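Local coordinates for RIM-binding protein, isoform F (Drosophila melanogaster, PDB 6Q9M), which probably helps couple synaptic vesicle recruitment to release sites at the active zone, and contains a central fibronectin type III array, at residues P124-S127 against N128-H131; R18-N21 against K22-L25; R78-T81 against Q82-T86; H43-D47 against G48-V52. All coordinates share one frame; numbering follows the deposited sequence.

Contact 1: residues P124-S127 against N128-H131; sequences PANS and NHQH
Asn126 reaches across the turn to Asn128 and His129, and its side chain can be followed from CB outward. CB lies 3.6 Å from ND1 of His129, whose ring plane stands 58° from the Asn126 amide, and CG is 3.7 Å from the same ND1. With CG swung anti to its own N (chi1 -175°), Asn126 OD1 accepts from Asn128 N at 2.9 Å, in the carbonyl plane of the amide and fairly straight, 158° at the hydrogen; OD1 also lies at the edge of the His129 ring, in its plane. Asn126 ND2 is 4.0 Å from Asn128 ND2. The backbone closes the same loop: His129 N donates to Asn126 O at 3.3 Å from above the carbonyl plane, within the type I turn Asn126-His129. An alanine here would remove OD1, and Asn128 N would probably lose its acceptor. At the base, Pro124 CB approaches His131 NE2 to 3.2 Å. Asn128 ND2 is satisfied by Leu14 O and Ser127 OG by Thr93 N, both in the first fibronectin domain. The turn links strands 118-123 and 131-135 and rests on strand 93-96, with His129 and His131 packed on strand 160-167 and His131 edge-to-face with Trp122.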
ATOM      1  N   PRO A 124      -2.096  -2.726  -8.835  1.00 49.27           N
ATOM      2  CA  PRO A 124      -2.914  -2.861 -10.038  1.00 49.90           C
ATOM      3  C   PRO A 124      -3.203  -4.327 -10.304  1.00 53.88           C
ATOM      4  O   PRO A 124      -2.481  -5.218  -9.856  1.00 52.18           O
ATOM      5  CB  PRO A 124      -2.036  -2.259 -11.141  1.00 51.85           C
ATOM      6  CG  PRO A 124      -0.644  -2.388 -10.642  1.00 46.13           C
ATOM      7  CD  PRO A 124      -0.711  -2.318  -9.138  1.00 50.12           C
ATOM      8  N   ALA A 125      -4.300  -4.570 -11.027  1.00 51.79           N
ATOM      9  CA  ALA A 125      -4.556  -5.898 -11.560  1.00 47.39           C
ATOM     10  C   ALA A 125      -3.693  -6.185 -12.775  1.00 50.72           C
ATOM     11  O   ALA A 125      -3.342  -7.347 -13.017  1.00 61.37           O
ATOM     12  CB  ALA A 125      -6.030  -6.051 -11.933  1.00 40.12           C
ATOM     13  N   ASN A 126      -3.334  -5.153 -13.534  1.00 45.48           N
ATOM     14  CA  ASN A 126      -2.425  -5.294 -14.678  1.00 54.02           C
ATOM     15  C   ASN A 126      -1.650  -3.991 -14.812  1.00 56.63           C
ATOM     16  O   ASN A 126      -2.244  -2.935 -15.054  1.00 52.65           O
ATOM     17  CB  ASN A 126      -3.187  -5.607 -15.970  1.00 48.97           C
ATOM     18  CG  ASN A 126      -2.265  -5.884 -17.135  1.00 53.95           C
ATOM     19  OD1 ASN A 126      -1.357  -5.104 -17.432  1.00 53.93           O
ATOM     20  ND2 ASN A 126      -2.485  -7.014 -17.803  1.00 62.59           N
ATOM     21  N   SER A 127      -0.335  -4.056 -14.657  1.00 55.61           N
ATOM     22  CA  SER A 127       0.432  -2.823 -14.553  1.00 49.45           C
ATOM     23  C   SER A 127       0.776  -2.220 -15.905  1.00 54.10           C
ATOM     24  O   SER A 127       1.567  -1.274 -15.957  1.00 60.07           O
ATOM     25  CB  SER A 127       1.699  -3.071 -13.748  1.00 42.80           C
ATOM     26  OG  SER A 127       2.428  -4.113 -14.357  1.00 59.90           O
ATOM     27  N   ASN A 128       0.209  -2.748 -16.990  1.00 59.86           N
ATOM     28  CA  ASN A 128       0.288  -2.107 -18.296  1.00 64.55           C
ATOM     29  C   ASN A 128      -0.753  -1.010 -18.468  1.00 66.01           C
ATOM     30  O   ASN A 128      -0.686  -0.274 -19.453  1.00 66.08           O
ATOM     31  CB  ASN A 128       0.098  -3.131 -19.425  1.00 57.26           C
ATOM     32  CG  ASN A 128       1.199  -4.186 -19.473  1.00 65.40           C
ATOM     33  OD1 ASN A 128       2.392  -3.872 -19.479  1.00 72.25           O
ATOM     34  ND2 ASN A 128       0.796  -5.445 -19.542  1.00 65.10           N
ATOM     35  N   HIS A 129      -1.709  -0.892 -17.550  1.00 60.49           N
ATOM     36  CA  HIS A 129      -2.794   0.074 -17.665  1.00 60.91           C
ATOM     37  C   HIS A 129      -2.427   1.400 -17.021  1.00 59.20           C
ATOM     38  O   HIS A 129      -1.747   1.447 -15.993  1.00 55.37           O
ATOM     39  CB  HIS A 129      -4.068  -0.442 -16.990  1.00 59.63           C
ATOM     40  CG  HIS A 129      -4.733  -1.558 -17.724  1.00 70.46           C
ATOM     41  ND1 HIS A 129      -4.088  -2.736 -18.025  1.00 76.40           N
ATOM     42  CD2 HIS A 129      -5.990  -1.681 -18.207  1.00 78.21           C
ATOM     43  CE1 HIS A 129      -4.918  -3.535 -18.670  1.00 81.83           C
ATOM     44  NE2 HIS A 129      -6.079  -2.919 -18.791  1.00 78.78           N
ATOM     45  N   GLN A 130      -2.948   2.479 -17.595  1.00 62.14           N
ATOM     46  CA  GLN A 130      -2.990   3.731 -16.861  1.00 56.80           C
ATOM     47  C   GLN A 130      -3.998   3.630 -15.723  1.00 58.54           C
ATOM     48  O   GLN A 130      -4.989   2.896 -15.799  1.00 54.70           O
ATOM     49  CB  GLN A 130      -3.361   4.880 -17.788  1.00 56.76           C
ATOM     50  CG  GLN A 130      -2.410   5.061 -18.948  1.00 58.09           C
ATOM     51  CD  GLN A 130      -2.724   6.311 -19.739  1.00 73.19           C
ATOM     52  OE1 GLN A 130      -2.153   7.378 -19.500  1.00 77.69           O
ATOM     53  NE2 GLN A 130      -3.645   6.193 -20.681  1.00 82.64           N
ATOM     54  N   HIS A 131      -3.751   4.390 -14.666  1.00 52.23           N
ATOM     55  CA  HIS A 131      -4.655   4.403 -13.533  1.00 55.16           C
ATOM     56  C   HIS A 131      -5.048   5.836 -13.212  1.00 60.44           C
ATOM     57  O   HIS A 131      -4.263   6.770 -13.401  1.00 62.11           O
ATOM     58  CB  HIS A 131      -4.037   3.719 -12.324  1.00 47.74           C
ATOM     59  CG  HIS A 131      -3.848   2.248 -12.511  1.00 56.67           C
ATOM     60  ND1 HIS A 131      -4.871   1.337 -12.342  1.00 61.44           N
ATOM     61  CD2 HIS A 131      -2.760   1.531 -12.877  1.00 53.52           C
ATOM     62  CE1 HIS A 131      -4.415   0.120 -12.579  1.00 57.28           C
ATOM     63  NE2 HIS A 131      -3.140   0.211 -12.910  1.00 56.28           N
TER

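Contact 2: residues R18-N21 against K22-L25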
ATOM      1  N   ARG A  18       1.233 -17.612 -23.719  1.00 63.24           N
ATOM      2  CA  ARG A  18       0.474 -18.847 -23.865  1.00 62.51           C
ATOM      3  C   ARG A  18       0.103 -19.387 -22.494  1.00 65.54           C
ATOM      4  O   ARG A  18       0.873 -19.275 -21.536  1.00 60.77           O
ATOM      5  CB  ARG A  18       1.282 -19.924 -24.598  1.00 70.46           C
ATOM      6  CG  ARG A  18       1.414 -19.767 -26.097  1.00 80.27           C
ATOM      7  CD  ARG A  18       1.841 -21.082 -26.729  1.00 87.94           C
ATOM      8  NE  ARG A  18       0.799 -22.109 -26.706  1.00 89.80           N
ATOM      9  CZ  ARG A  18       0.956 -23.318 -27.237  1.00 94.26           C
ATOM     10  NH1 ARG A  18      -0.027 -24.217 -27.199  1.00 93.16           N
ATOM     11  NH2 ARG A  18       2.108 -23.621 -27.814  1.00 94.62           N
ATOM     12  N   GLN A  19      -1.058 -20.029 -22.423  1.00 68.89           N
ATOM     13  CA  GLN A  19      -1.501 -20.698 -21.207  1.00 71.15           C
ATOM     14  C   GLN A  19      -1.716 -22.171 -21.513  1.00 69.31           C
ATOM     15  O   GLN A  19      -2.458 -22.516 -22.440  1.00 72.91           O
ATOM     16  CB  GLN A  19      -2.784 -20.070 -20.643  1.00 76.82           C
ATOM     17  CG  GLN A  19      -3.337 -20.800 -19.421  1.00 80.09           C
ATOM     18  CD  GLN A  19      -3.753 -19.856 -18.307  1.00 80.22           C
ATOM     19  OE1 GLN A  19      -4.370 -18.816 -18.553  1.00 83.35           O
ATOM     20  NE2 GLN A  19      -3.409 -20.209 -17.073  1.00 75.07           N
ATOM     21  N   LEU A  20      -1.059 -23.032 -20.745  1.00 69.61           N
ATOM     22  CA  LEU A  20      -1.186 -24.483 -20.848  1.00 78.66           C
ATOM     23  C   LEU A  20      -1.765 -25.010 -19.539  1.00 84.46           C
ATOM     24  O   LEU A  20      -2.018 -24.254 -18.603  1.00 84.62           O
ATOM     25  CB  LEU A  20       0.158 -25.145 -21.170  1.00 78.44           C
ATOM     26  CG  LEU A  20       0.927 -24.565 -22.360  1.00 79.31           C
ATOM     27  CD1 LEU A  20       2.305 -25.191 -22.427  1.00 81.52           C
ATOM     28  CD2 LEU A  20       0.179 -24.807 -23.658  1.00 83.93           C
ATOM     29  N   ASN A  21      -2.002 -26.321 -19.478  1.00 90.15           N
ATOM     30  CA  ASN A  21      -2.834 -26.858 -18.407  1.00 92.46           C
ATOM     31  C   ASN A  21      -2.229 -26.581 -17.040  1.00 83.79           C
ATOM     32  O   ASN A  21      -2.932 -26.134 -16.129  1.00 80.38           O
ATOM     33  CB  ASN A  21      -3.038 -28.348 -18.598  1.00105.89           C
ATOM     34  CG  ASN A  21      -4.042 -28.929 -17.619  1.00121.21           C
ATOM     35  OD1 ASN A  21      -4.961 -28.240 -17.179  1.00125.53           O
ATOM     36  ND2 ASN A  21      -3.867 -30.198 -17.264  1.00129.35           N
ATOM     37  N   LYS A  22      -0.919 -26.810 -16.877  1.00 78.65           N
ATOM     38  CA  LYS A  22      -0.265 -26.467 -15.622  1.00 78.85           C
ATOM     39  C   LYS A  22       1.002 -25.643 -15.828  1.00 72.18           C
ATOM     40  O   LYS A  22       1.958 -25.731 -15.040  1.00 76.20           O
ATOM     41  CB  LYS A  22       0.032 -27.692 -14.773  1.00 95.28           C
ATOM     42  CG  LYS A  22       0.342 -29.004 -15.462  1.00115.92           C
ATOM     43  CD  LYS A  22       1.730 -29.127 -15.983  1.00119.04           C
ATOM     44  CE  LYS A  22       1.952 -30.441 -16.730  1.00115.30           C
ATOM     45  NZ  LYS A  22       3.234 -30.493 -17.425  1.00109.78           N
ATOM     46  N   SER A  23       1.024 -24.806 -16.866  1.00 66.61           N
ATOM     47  CA  SER A  23       2.177 -23.949 -17.125  1.00 63.07           C
ATOM     48  C   SER A  23       1.726 -22.740 -17.937  1.00 67.41           C
ATOM     49  O   SER A  23       0.638 -22.740 -18.530  1.00 72.07           O
ATOM     50  CB  SER A  23       3.280 -24.717 -17.865  1.00 64.91           C
ATOM     51  OG  SER A  23       2.819 -25.257 -19.094  1.00 71.34           O
ATOM     52  N   VAL A  24       2.549 -21.685 -17.908  1.00 57.10           N
ATOM     53  CA  VAL A  24       2.291 -20.457 -18.663  1.00 59.11           C
ATOM     54  C   VAL A  24       3.601 -19.945 -19.242  1.00 59.84           C
ATOM     55  O   VAL A  24       4.662 -20.083 -18.623  1.00 63.51           O
ATOM     56  CB  VAL A  24       1.610 -19.349 -17.818  1.00 60.41           C
ATOM     57  CG1 VAL A  24       0.185 -19.710 -17.451  1.00 59.80           C
ATOM     58  CG2 VAL A  24       2.441 -19.016 -16.580  1.00 51.61           C
ATOM     59  N   LEU A  25       3.516 -19.342 -20.426  1.00 57.55           N
ATOM     60  CA  LEU A  25       4.642 -18.677 -21.068  1.00 62.85           C
ATOM     61  C   LEU A  25       4.397 -17.169 -21.090  1.00 64.24           C
ATOM     62  O   LEU A  25       3.357 -16.716 -21.578  1.00 62.07           O
ATOM     63  CB  LEU A  25       4.827 -19.222 -22.479  1.00 69.20           C
ATOM     64  CG  LEU A  25       5.916 -18.629 -23.354  1.00 70.09           C
ATOM     65  CD1 LEU A  25       7.289 -19.064 -22.873  1.00 72.25           C
ATOM     66  CD2 LEU A  25       5.698 -19.032 -24.798  1.00 66.22           C
TER
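Arg18 and Leu25 form a hydrogen-bonded pair, joined by two backbone bonds. Leu25 N donates to Arg18 O at 2.9 Å, almost straight, and Arg18 N returns a bond to Leu25 O at 3.1 Å. Nearer the turn, Leu20 N gives a third bond to Ser23 O at 2.8 Å. Between these lies the non-hydrogen-bonded pair of Gln19 and Val24, whose side chains run side by side and point the same way. The amide end of Gln19 does the touching: NE2 rests 3.6 Å from Val24 CG1. Gln19 CG is anti to the backbone N (chi1 176°) and the chain then bends at chi2, which brings NE2 alongside the valine methyl. On the other face Ser23 OG meets the aliphatic part of Leu20, lying 3.4 Å from Leu20 CD1 and equally near Leu20 CB.

These bonds define a beta hairpin of strands 12-20 and 23-29, the first of the fibronectin type III domain; the axes of 18-20 and 23-25 run 170° apart, antiparallel, and approach to 4.8 Å. Asn21 and Lys22 make the tight connection, and their side chains lie at the surface.

Further out, the second strand is held on its far edge: Val24 pairs through its backbone with Ile64 of strand 61-65, and Lys22 with Val67 just beyond that strand. The face bearing Gln19 and Val24 turns to the opposing sheet, where both side chains touch Ile96 of strand 93-96. Ser23, on the reverse face, packs against Glu65.

Contact 3: residues R78-T81 against Q82-T86; sequences RSVT and QNRQT
The guanidinium group of Arg84 lies beneath Val80, whose CG1 sits 3.8 Å above its plane, displaced toward the rim. Bends at chi2 (-58°) and chi3 (-73°) turn the guanidinium back to Val80 CG1, NH1 being its nearest nitrogen. The other guanidinium, that of Arg78, has Thr86 OG1 beside its edge, near the plane; its polar end is engaged by a salt bridge to Asp89 and by a cation-pi contact with Tyr45.

Val80 also uses its second methyl: CG2 lies 3.8 Å from Thr86 CG2, the two side chains being side by side and pointing the same way. The backbones are drawn together by Thr81 N, which donates to Gln85 O at 2.8 Å, nearly along the C=O axis. Two CA-H...O contacts flank this bond, with Thr86 CA 3.0 Å from Ser79 O and Val80 CA 3.4 Å from Gln85 O.

Arg84 N donates to Thr81 O at 3.0 Å, approaching 69° out of the carbonyl plane. The bond closes a turn from Thr81 to Arg84 whose central residues, Gln82 and Asn83, have type I backbone angles; by it the chain leaves strand 73-81 in the loop leading to strand 93-96 of the fibronectin type III sandwich.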
ATOM      1  N   ARG A  78      10.403  -8.931 -11.148  1.00 50.82           N
ATOM      2  CA  ARG A  78      11.196  -7.975 -10.398  1.00 47.77           C
ATOM      3  C   ARG A  78      12.570  -7.841 -11.020  1.00 59.07           C
ATOM      4  O   ARG A  78      13.206  -8.847 -11.362  1.00 58.09           O
ATOM      5  CB  ARG A  78      11.352  -8.410  -8.944  1.00 45.16           C
ATOM      6  CG  ARG A  78      10.063  -8.427  -8.164  1.00 45.04           C
ATOM      7  CD  ARG A  78      10.332  -8.513  -6.678  1.00 47.47           C
ATOM      8  NE  ARG A  78       9.289  -9.296  -6.037  1.00 61.71           N
ATOM      9  CZ  ARG A  78       9.249  -9.590  -4.745  1.00 68.02           C
ATOM     10  NH1 ARG A  78      10.206  -9.154  -3.932  1.00 72.34           N
ATOM     11  NH2 ARG A  78       8.243 -10.320  -4.274  1.00 61.06           N
ATOM     12  N   SER A  79      13.016  -6.593 -11.153  1.00 58.20           N
ATOM     13  CA  SER A  79      14.390  -6.301 -11.519  1.00 54.95           C
ATOM     14  C   SER A  79      15.283  -6.554 -10.319  1.00 61.62           C
ATOM     15  O   SER A  79      14.954  -6.168  -9.199  1.00 64.26           O
ATOM     16  CB  SER A  79      14.529  -4.841 -11.952  1.00 56.40           C
ATOM     17  OG  SER A  79      13.933  -4.595 -13.210  1.00 58.86           O
ATOM     18  N   VAL A  80      16.436  -7.163 -10.555  1.00 62.91           N
ATOM     19  CA  VAL A  80      17.418  -7.392  -9.504  1.00 64.44           C
ATOM     20  C   VAL A  80      18.705  -6.698  -9.914  1.00 72.34           C
ATOM     21  O   VAL A  80      19.152  -6.846 -11.058  1.00 74.59           O
ATOM     22  CB  VAL A  80      17.661  -8.890  -9.252  1.00 64.74           C
ATOM     23  CG1 VAL A  80      18.600  -9.068  -8.079  1.00 73.62           C
ATOM     24  CG2 VAL A  80      16.341  -9.606  -8.979  1.00 59.67           C
ATOM     25  N   THR A  81      19.258  -5.895  -9.006  1.00 70.82           N
ATOM     26  CA  THR A  81      20.520  -5.217  -9.243  1.00 66.82           C
ATOM     27  C   THR A  81      21.665  -6.111  -8.758  1.00 87.23           C
ATOM     28  O   THR A  81      21.446  -7.176  -8.178  1.00 84.98           O
ATOM     29  CB  THR A  81      20.536  -3.857  -8.549  1.00 75.94           C
ATOM     30  OG1 THR A  81      20.579  -4.057  -7.135  1.00 78.29           O
ATOM     31  CG2 THR A  81      19.283  -3.058  -8.892  1.00 65.46           C
ATOM     32  N   GLN A  82      22.908  -5.661  -8.952  1.00 84.88           N
ATOM     33  CA  GLN A  82      24.029  -6.442  -8.443  1.00 88.66           C
ATOM     34  C   GLN A  82      24.047  -6.472  -6.920  1.00100.18           C
ATOM     35  O   GLN A  82      24.331  -7.519  -6.328  1.00110.54           O
ATOM     36  CB  GLN A  82      25.359  -5.905  -8.978  1.00 97.54           C
ATOM     37  CG  GLN A  82      26.544  -6.802  -8.629  1.00 94.01           C
ATOM     38  CD  GLN A  82      27.806  -6.440  -9.387  1.00104.12           C
ATOM     39  OE1 GLN A  82      27.972  -5.303  -9.822  1.00102.73           O
ATOM     40  NE2 GLN A  82      28.701  -7.413  -9.551  1.00106.70           N
ATOM     41  N   ASN A  83      23.760  -5.340  -6.262  1.00100.42           N
ATOM     42  CA  ASN A  83      23.669  -5.362  -4.802  1.00104.66           C
ATOM     43  C   ASN A  83      22.487  -6.187  -4.294  1.00 97.27           C
ATOM     44  O   ASN A  83      22.293  -6.267  -3.077  1.00 82.70           O
ATOM     45  CB  ASN A  83      23.635  -3.942  -4.215  1.00110.82           C
ATOM     46  CG  ASN A  83      22.781  -2.979  -5.019  1.00110.72           C
ATOM     47  OD1 ASN A  83      21.698  -3.332  -5.484  1.00 98.90           O
ATOM     48  ND2 ASN A  83      23.255  -1.746  -5.162  1.00120.73           N
ATOM     49  N   ARG A  84      21.702  -6.776  -5.195  1.00 91.08           N
ATOM     50  CA  ARG A  84      20.519  -7.614  -4.937  1.00 93.98           C
ATOM     51  C   ARG A  84      19.304  -6.781  -4.540  1.00 85.39           C
ATOM     52  O   ARG A  84      18.327  -7.346  -4.020  1.00 84.24           O
ATOM     53  CB  ARG A  84      20.767  -8.711  -3.892  1.00 99.30           C
ATOM     54  CG  ARG A  84      22.048  -9.537  -4.112  1.00108.81           C
ATOM     55  CD  ARG A  84      22.091 -10.219  -5.476  1.00111.58           C
ATOM     56  NE  ARG A  84      21.175 -11.354  -5.556  1.00113.35           N
ATOM     57  CZ  ARG A  84      20.863 -11.989  -6.685  1.00115.85           C
ATOM     58  NH1 ARG A  84      21.409 -11.616  -7.839  1.00115.89           N
ATOM     59  NH2 ARG A  84      20.013 -13.009  -6.656  1.00114.67           N
ATOM     60  N   GLN A  85      19.329  -5.463  -4.749  1.00 80.06           N
ATOM     61  CA  GLN A  85      18.121  -4.668  -4.580  1.00 79.49           C
ATOM     62  C   GLN A  85      17.145  -4.948  -5.722  1.00 77.70           C
ATOM     63  O   GLN A  85      17.546  -5.241  -6.852  1.00 85.65           O
ATOM     64  CB  GLN A  85      18.465  -3.176  -4.572  1.00 83.04           C
ATOM     65  CG  GLN A  85      18.789  -2.583  -3.212  1.00 97.32           C
ATOM     66  CD  GLN A  85      18.921  -1.060  -3.262  1.00113.26           C
ATOM     67  OE1 GLN A  85      19.833  -0.525  -3.899  1.00120.77           O
ATOM     68  NE2 GLN A  85      18.012  -0.358  -2.585  1.00114.06           N
ATOM     69  N   THR A  86      15.851  -4.868  -5.422  1.00 76.84           N
ATOM     70  CA  THR A  86      14.818  -5.260  -6.375  1.00 73.64           C
ATOM     71  C   THR A  86      13.767  -4.165  -6.517  1.00 69.04           C
ATOM     72  O   THR A  86      13.659  -3.266  -5.682  1.00 69.26           O
ATOM     73  CB  THR A  86      14.116  -6.574  -5.983  1.00 72.23           C
ATOM     74  OG1 THR A  86      13.463  -6.415  -4.717  1.00 77.21           O
ATOM     75  CG2 THR A  86      15.108  -7.730  -5.898  1.00 78.05           C
TER

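Contact 4: residues H43-D47 against G48-V52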
ATOM      1  N   HIS A  43      13.524 -11.696 -11.566  1.00 55.83           N
ATOM      2  CA  HIS A  43      12.906 -12.663 -10.671  1.00 52.48           C
ATOM      3  C   HIS A  43      11.435 -12.767 -11.047  1.00 56.24           C
ATOM      4  O   HIS A  43      10.713 -11.762 -11.022  1.00 54.93           O
ATOM      5  CB  HIS A  43      13.035 -12.234  -9.211  1.00 50.92           C
ATOM      6  CG  HIS A  43      14.358 -12.538  -8.594  1.00 53.07           C
ATOM      7  ND1 HIS A  43      15.367 -13.185  -9.270  1.00 62.58           N
ATOM      8  CD2 HIS A  43      14.839 -12.285  -7.353  1.00 59.75           C
ATOM      9  CE1 HIS A  43      16.413 -13.327  -8.473  1.00 61.65           C
ATOM     10  NE2 HIS A  43      16.120 -12.786  -7.304  1.00 63.43           N
ATOM     11  N   VAL A  44      10.991 -13.970 -11.404  1.00 48.61           N
ATOM     12  CA  VAL A  44       9.600 -14.204 -11.774  1.00 47.34           C
ATOM     13  C   VAL A  44       8.891 -14.843 -10.595  1.00 52.36           C
ATOM     14  O   VAL A  44       9.344 -15.869 -10.070  1.00 59.89           O
ATOM     15  CB  VAL A  44       9.496 -15.084 -13.024  1.00 50.26           C
ATOM     16  CG1 VAL A  44       8.052 -15.161 -13.473  1.00 45.04           C
ATOM     17  CG2 VAL A  44      10.371 -14.503 -14.122  1.00 57.95           C
ATOM     18  N   TYR A  45       7.792 -14.230 -10.166  1.00 53.80           N
ATOM     19  CA  TYR A  45       6.997 -14.708  -9.043  1.00 54.67           C
ATOM     20  C   TYR A  45       5.611 -15.126  -9.504  1.00 56.00           C
ATOM     21  O   TYR A  45       5.046 -14.544 -10.437  1.00 56.17           O
ATOM     22  CB  TYR A  45       6.849 -13.643  -7.970  1.00 52.49           C
ATOM     23  CG  TYR A  45       8.146 -13.273  -7.298  1.00 54.56           C
ATOM     24  CD1 TYR A  45       9.045 -12.417  -7.919  1.00 58.98           C
ATOM     25  CD2 TYR A  45       8.473 -13.781  -6.051  1.00 49.50           C
ATOM     26  CE1 TYR A  45      10.227 -12.077  -7.320  1.00 61.34           C
ATOM     27  CE2 TYR A  45       9.662 -13.440  -5.446  1.00 58.69           C
ATOM     28  CZ  TYR A  45      10.533 -12.583  -6.087  1.00 61.45           C
ATOM     29  OH  TYR A  45      11.725 -12.226  -5.500  1.00 74.67           O
ATOM     30  N   VAL A  46       5.059 -16.128  -8.822  1.00 59.38           N
ATOM     31  CA  VAL A  46       3.666 -16.527  -8.994  1.00 55.44           C
ATOM     32  C   VAL A  46       3.050 -16.610  -7.604  1.00 55.43           C
ATOM     33  O   VAL A  46       3.547 -17.350  -6.744  1.00 63.22           O
ATOM     34  CB  VAL A  46       3.541 -17.869  -9.744  1.00 57.41           C
ATOM     35  CG1 VAL A  46       2.100 -18.319  -9.817  1.00 55.52           C
ATOM     36  CG2 VAL A  46       4.112 -17.748 -11.154  1.00 55.41           C
ATOM     37  N   ASP A  47       1.992 -15.835  -7.380  1.00 53.67           N
ATOM     38  CA  ASP A  47       1.379 -15.667  -6.061  1.00 55.65           C
ATOM     39  C   ASP A  47       2.437 -15.501  -4.976  1.00 62.29           C
ATOM     40  O   ASP A  47       2.384 -16.129  -3.919  1.00 70.81           O
ATOM     41  CB  ASP A  47       0.437 -16.820  -5.728  1.00 59.66           C
ATOM     42  CG  ASP A  47      -0.464 -17.197  -6.896  1.00 68.43           C
ATOM     43  OD1 ASP A  47      -0.804 -16.301  -7.697  1.00 66.73           O
ATOM     44  OD2 ASP A  47      -0.824 -18.393  -7.019  1.00 71.90           O
ATOM     45  N   GLY A  48       3.430 -14.661  -5.253  1.00 62.85           N
ATOM     46  CA  GLY A  48       4.445 -14.351  -4.272  1.00 62.80           C
ATOM     47  C   GLY A  48       5.610 -15.317  -4.178  1.00 66.99           C
ATOM     48  O   GLY A  48       6.574 -15.016  -3.466  1.00 66.56           O
ATOM     49  N   VAL A  49       5.560 -16.470  -4.847  1.00 65.56           N
ATOM     50  CA  VAL A  49       6.629 -17.467  -4.774  1.00 67.27           C
ATOM     51  C   VAL A  49       7.556 -17.298  -5.975  1.00 63.64           C
ATOM     52  O   VAL A  49       7.096 -17.230  -7.122  1.00 60.41           O
ATOM     53  CB  VAL A  49       6.050 -18.892  -4.726  1.00 72.77           C
ATOM     54  CG1 VAL A  49       7.160 -19.924  -4.772  1.00 75.41           C
ATOM     55  CG2 VAL A  49       5.194 -19.080  -3.487  1.00 74.06           C
ATOM     56  N   LEU A  50       8.862 -17.244  -5.716  1.00 64.03           N
ATOM     57  CA  LEU A  50       9.848 -17.124  -6.792  1.00 63.78           C
ATOM     58  C   LEU A  50       9.932 -18.429  -7.579  1.00 59.83           C
ATOM     59  O   LEU A  50      10.074 -19.501  -6.991  1.00 60.05           O
ATOM     60  CB  LEU A  50      11.221 -16.761  -6.219  1.00 63.12           C
ATOM     61  CG  LEU A  50      12.431 -16.803  -7.163  1.00 67.10           C
ATOM     62  CD1 LEU A  50      12.183 -15.987  -8.420  1.00 68.58           C
ATOM     63  CD2 LEU A  50      13.685 -16.314  -6.456  1.00 69.45           C
ATOM     64  N   LYS A  51       9.823 -18.344  -8.907  1.00 57.66           N
ATOM     65  CA  LYS A  51       9.761 -19.530  -9.755  1.00 62.54           C
ATOM     66  C   LYS A  51      10.894 -19.654 -10.764  1.00 68.95           C
ATOM     67  O   LYS A  51      11.402 -20.755 -10.969  1.00 71.80           O
ATOM     68  CB  LYS A  51       8.426 -19.561 -10.497  1.00 65.45           C
ATOM     69  CG  LYS A  51       7.231 -19.545  -9.566  1.00 65.90           C
ATOM     70  CD  LYS A  51       7.060 -20.877  -8.856  1.00 72.60           C
ATOM     71  CE  LYS A  51       6.387 -21.906  -9.760  1.00 79.53           C
ATOM     72  NZ  LYS A  51       6.369 -23.258  -9.135  1.00 90.35           N
ATOM     73  N   VAL A  52      11.326 -18.569 -11.405  1.00 71.18           N
ATOM     74  CA  VAL A  52      12.426 -18.683 -12.355  1.00 71.15           C
ATOM     75  C   VAL A  52      13.217 -17.387 -12.349  1.00 68.50           C
ATOM     76  O   VAL A  52      12.683 -16.308 -12.078  1.00 71.16           O
ATOM     77  CB  VAL A  52      11.939 -19.055 -13.781  1.00 71.91           C
ATOM     78  CG1 VAL A  52      10.930 -18.095 -14.279  1.00 68.19           C
ATOM     79  CG2 VAL A  52      13.105 -19.129 -14.754  1.00 81.01           C
TER
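Gly48, Leu50 and Val44 are the residues most buried by this hairpin contact, and Tyr45 meets the first two. Gly48 sits in the type I' turn from Val46 to Val49, where at its left-handed backbone angles a CB would clash with Asp47 O; its own O lies at the edge of the Tyr45 ring, 3.4 Å from Tyr45 CD2. Val46 and Val49 bond each other N to O on both sides of the turn, 2.9 Å each.

Leu50 spreads over three partners. Its CB lies 3.7 Å from Tyr45 CE2, and CD1 lies over one face of the Tyr45 ring while dropping to 3.3 Å from Val44 O. Its other methyl, CD2, sits over the centre of the His43 ring, 4.3 Å from the centroid and 7° off the normal, a CH-pi contact. Leu50 CG stands anti to the backbone N (chi1 171°), which sends the methyls toward His43. A serine in place of Tyr45 would take the ring away, and Leu50 CB would probably lose its apolar cover.

On the reverse face Val44 runs beside Val52, with CB 3.6 Å from Val52 CG1, and packs on Ile64, Ile26 and Trp28. Val44 N bonds Val52 O, while Val44 O takes Lys51 N at 2.8 Å; between Val44 and Tyr45 the pairing slips by one residue, a beta bulge. The Asp47 carboxylate is hydrogen-bonded to His73 ND1 and Arg74 N of strand 73-81.

The chemistry is divided: aromatic rings meet Leu50 on one face, valines meet on the other, and four backbone bonds join the strands, while His43, Tyr45 and Asp47 bond to strand 73-81.

How the contacts relate
Contacts 3 and 4 touch directly, although their centres are 14 Å apart. Their strands 73-81 and 39-46 are neighbours in one sheet: Arg78 N probably bonds His43 O at 2.9 Å, and Val80 CG2 packs 3.5 Å from His43 CD2. Contact 2 belongs to the other sheet of the same fibronectin domain; its centre is 15 Å from that of contact 4, with nearest atoms about 6 Å apart. Contact 1 lies in the following domain, 19 Å from contact 4 and 22 Å from contacts 2 and 3 between centres. Its turn nevertheless sits at the junction with the first domain, consistent with a structural interface between successive modules of the array.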